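PDB 5C04: alkyl hydroperoxide reductase E from Mycobacterium tuberculosis, which probably reduces hydrogen peroxide and organic hydroperoxides to water and alcohols, helping to protect the bacterium against oxidative stress. Local coordinates for residues F37-F42 against A112-R117. The protein carries 1 engineered substitution. Sequence-based numbering, arbitrary orientation.
Engineered in segment 37-42: His38 (natural residue Phe).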
loop_
_atom_site.group_PDB
_atom_site.type_symbol
_atom_site.label_atom_id
_atom_site.label_comp_id
_atom_site.label_asym_id
_atom_site.label_seq_id
_atom_site.Cartn_x
_atom_site.Cartn_y
_atom_site.Cartn_z
ATOM N N PHE A 37 -6.950 -5.436 -13.149
ATOM C CA PHE A 37 -6.036 -4.435 -12.531
ATOM C C PHE A 37 -6.870 -3.284 -12.019
ATOM O O PHE A 37 -7.825 -2.862 -12.674
ATOM C CB PHE A 37 -5.011 -3.931 -13.545
ATOM C CG PHE A 37 -3.977 -4.956 -13.929
ATOM C CD1 PHE A 37 -4.196 -5.844 -14.981
ATOM C CD2 PHE A 37 -2.761 -5.014 -13.267
ATOM C CE1 PHE A 37 -3.228 -6.774 -15.353
ATOM C CE2 PHE A 37 -1.785 -5.934 -13.639
ATOM C CZ PHE A 37 -2.029 -6.816 -14.666
ATOM N N HIS A 38 -6.502 -2.728 -10.861
ATOM C CA HIS A 38 -7.227 -1.564 -10.365
ATOM C C HIS A 38 -6.330 -0.717 -9.472
ATOM O O HIS A 38 -5.359 -1.237 -8.911
ATOM C CB HIS A 38 -8.522 -1.952 -9.665
ATOM C CG HIS A 38 -8.307 -2.665 -8.391
ATOM N ND1 HIS A 38 -8.324 -2.001 -7.181
ATOM C CD2 HIS A 38 -7.969 -3.949 -8.118
ATOM C CE1 HIS A 38 -8.056 -2.858 -6.220
ATOM N NE2 HIS A 38 -7.842 -4.038 -6.750
ATOM N N PRO A 39 -6.642 0.584 -9.365
ATOM C CA PRO A 39 -5.832 1.495 -8.570
ATOM C C PRO A 39 -5.559 1.161 -7.091
ATOM O O PRO A 39 -4.400 0.933 -6.726
ATOM C CB PRO A 39 -6.596 2.817 -8.705
ATOM C CG PRO A 39 -7.150 2.772 -10.070
ATOM C CD PRO A 39 -7.489 1.313 -10.321
ATOM N N LEU A 40 -6.576 1.154 -6.231
ATOM C CA LEU A 40 -6.317 1.137 -4.801
ATOM C C LEU A 40 -7.470 0.605 -3.981
ATOM O O LEU A 40 -8.618 1.060 -4.113
ATOM C CB LEU A 40 -6.028 2.547 -4.279
ATOM C CG LEU A 40 -4.669 3.210 -4.586
ATOM C CD1 LEU A 40 -4.666 4.649 -4.060
ATOM C CD2 LEU A 40 -3.524 2.389 -4.017
ATOM N N ALA A 41 -7.144 -0.319 -3.060
ATOM C CA ALA A 41 -8.078 -0.693 -2.016
ATOM C C ALA A 41 -8.637 0.520 -1.290
ATOM O O ALA A 41 -7.935 1.510 -1.096
ATOM C CB ALA A 41 -7.410 -1.607 -1.011
ATOM N N PHE A 42 -9.901 0.413 -0.884
ATOM C CA PHE A 42 -10.553 1.401 -0.010
ATOM C C PHE A 42 -10.699 2.737 -0.708
ATOM O O PHE A 42 -10.643 3.814 -0.037
ATOM C CB PHE A 42 -9.804 1.661 1.294
ATOM C CG PHE A 42 -9.494 0.452 2.102
ATOM C CD1 PHE A 42 -10.481 -0.237 2.782
ATOM C CD2 PHE A 42 -8.164 0.057 2.262
ATOM C CE1 PHE A 42 -10.148 -1.339 3.586
ATOM C CE2 PHE A 42 -7.850 -1.040 3.048
ATOM C CZ PHE A 42 -8.836 -1.725 3.672
ATOM N N ALA A 112 1.173 8.470 -11.001
ATOM C CA ALA A 112 0.466 8.266 -9.751
ATOM C C ALA A 112 0.943 7.058 -8.933
ATOM O O ALA A 112 0.659 6.985 -7.738
ATOM C CB ALA A 112 -1.016 8.177 -10.016
ATOM N N GLY A 113 1.689 6.137 -9.534
ATOM C CA GLY A 113 2.192 4.963 -8.822
ATOM C C GLY A 113 1.156 3.874 -8.586
ATOM O O GLY A 113 1.296 3.037 -7.677
ATOM N N ILE A 114 0.142 3.838 -9.433
ATOM C CA ILE A 114 -0.925 2.858 -9.329
ATOM C C ILE A 114 -1.188 2.225 -10.689
ATOM O O ILE A 114 -0.886 2.814 -11.725
ATOM C CB ILE A 114 -2.229 3.521 -8.818
ATOM C CG1 ILE A 114 -2.625 4.697 -9.741
ATOM C CG2 ILE A 114 -2.102 3.920 -7.363
ATOM C CD1 ILE A 114 -3.878 5.443 -9.368
ATOM N N ALA A 115 -1.815 1.056 -10.688
ATOM C CA ALA A 115 -2.338 0.505 -11.941
ATOM C C ALA A 115 -3.530 1.340 -12.368
ATOM O O ALA A 115 -4.344 1.780 -11.531
ATOM C CB ALA A 115 -2.732 -0.950 -11.773
ATOM N N ASN A 116 -3.632 1.571 -13.685
ATOM C CA ASN A 116 -4.868 2.010 -14.288
ATOM C C ASN A 116 -5.865 0.866 -14.290
ATOM O O ASN A 116 -5.574 -0.235 -13.822
ATOM C CB ASN A 116 -4.592 2.533 -15.725
ATOM C CG ASN A 116 -3.802 3.836 -15.731
ATOM O OD1 ASN A 116 -4.080 4.736 -14.964
ATOM N ND2 ASN A 116 -2.808 3.932 -16.608
ATOM N N ARG A 117 -7.065 1.142 -14.815
ATOM C CA ARG A 117 -8.127 0.143 -14.856
ATOM C C ARG A 117 -7.958 -0.742 -16.092
ATOM O O ARG A 117 -8.722 -0.656 -17.069
ATOM C CB ARG A 117 -9.513 0.826 -14.787
ATOM C CG ARG A 117 -9.720 1.553 -13.471
ATOM C CD ARG A 117 -11.161 2.042 -13.219
ATOM N NE ARG A 117 -11.114 2.994 -12.122
ATOM C CZ ARG A 117 -10.963 2.681 -10.838
ATOM N NH1 ARG A 117 -11.015 1.425 -10.450
ATOM N NH2 ARG A 117 -10.732 3.652 -9.947
HETATM O O HOH W 1 -2.758 -0.408 -8.327
#
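Pro39 and Arg117 cross at about a right angle, Pro39 CD lying over one face of the guanidinium, offset toward its rim. Pro39 CD stands 3.5 Å from Arg117 NH1, while Pro39 CG leans on NH2. A flat, charged group with apolar faces suits this place, since it can pack against a ring and still bond through its N-H groups. Arg117 runs extended from CG to NE, and its NH1 forms a salt bridge with Glu49 while NH2 donates to the carbonyl of Pro136, so partners outside the contact hold the plane against the ring.

The same ring atoms, with CA, also meet the strand backbone at Ala115 O. This oxygen lies 3.3 Å from Pro39 CA in a bent CA-H...O contact, 125° at the hydrogen, and equally near Pro39 CG. Proline has no N-H to give it; a water joins the backbones at another pair, donating to Pro39 O (2.7 Å) and accepting from Ala115 N (2.9 Å). Branched Ile114 serves two neighbours: CD1 reaches Pro39 CB at 3.8 Å, and CG2, anti to the carbonyl carbon, touches Leu40 CG. Farther back, small Ala115 lets Phe37 come close, CB to CB at 4.1 Å, while the phenyl ring leads away to Tyr105.

His38, an engineered residue, sets its CB 4.3 Å from Arg117 NH1, and its side chain also touches Cys46. Phe95 of the second subunit packs on Ile114, and Pro74 of that subunit on Leu40. The loop 37-42 leads from strand 32-37 to helix 44-55, which carries Cys46, the probable active-site cysteine. Proline before this cysteine and an arginine from strand 114-122, far along the chain, both touching it, are characteristic of the peroxiredoxin active site built on a thioredoxin fold.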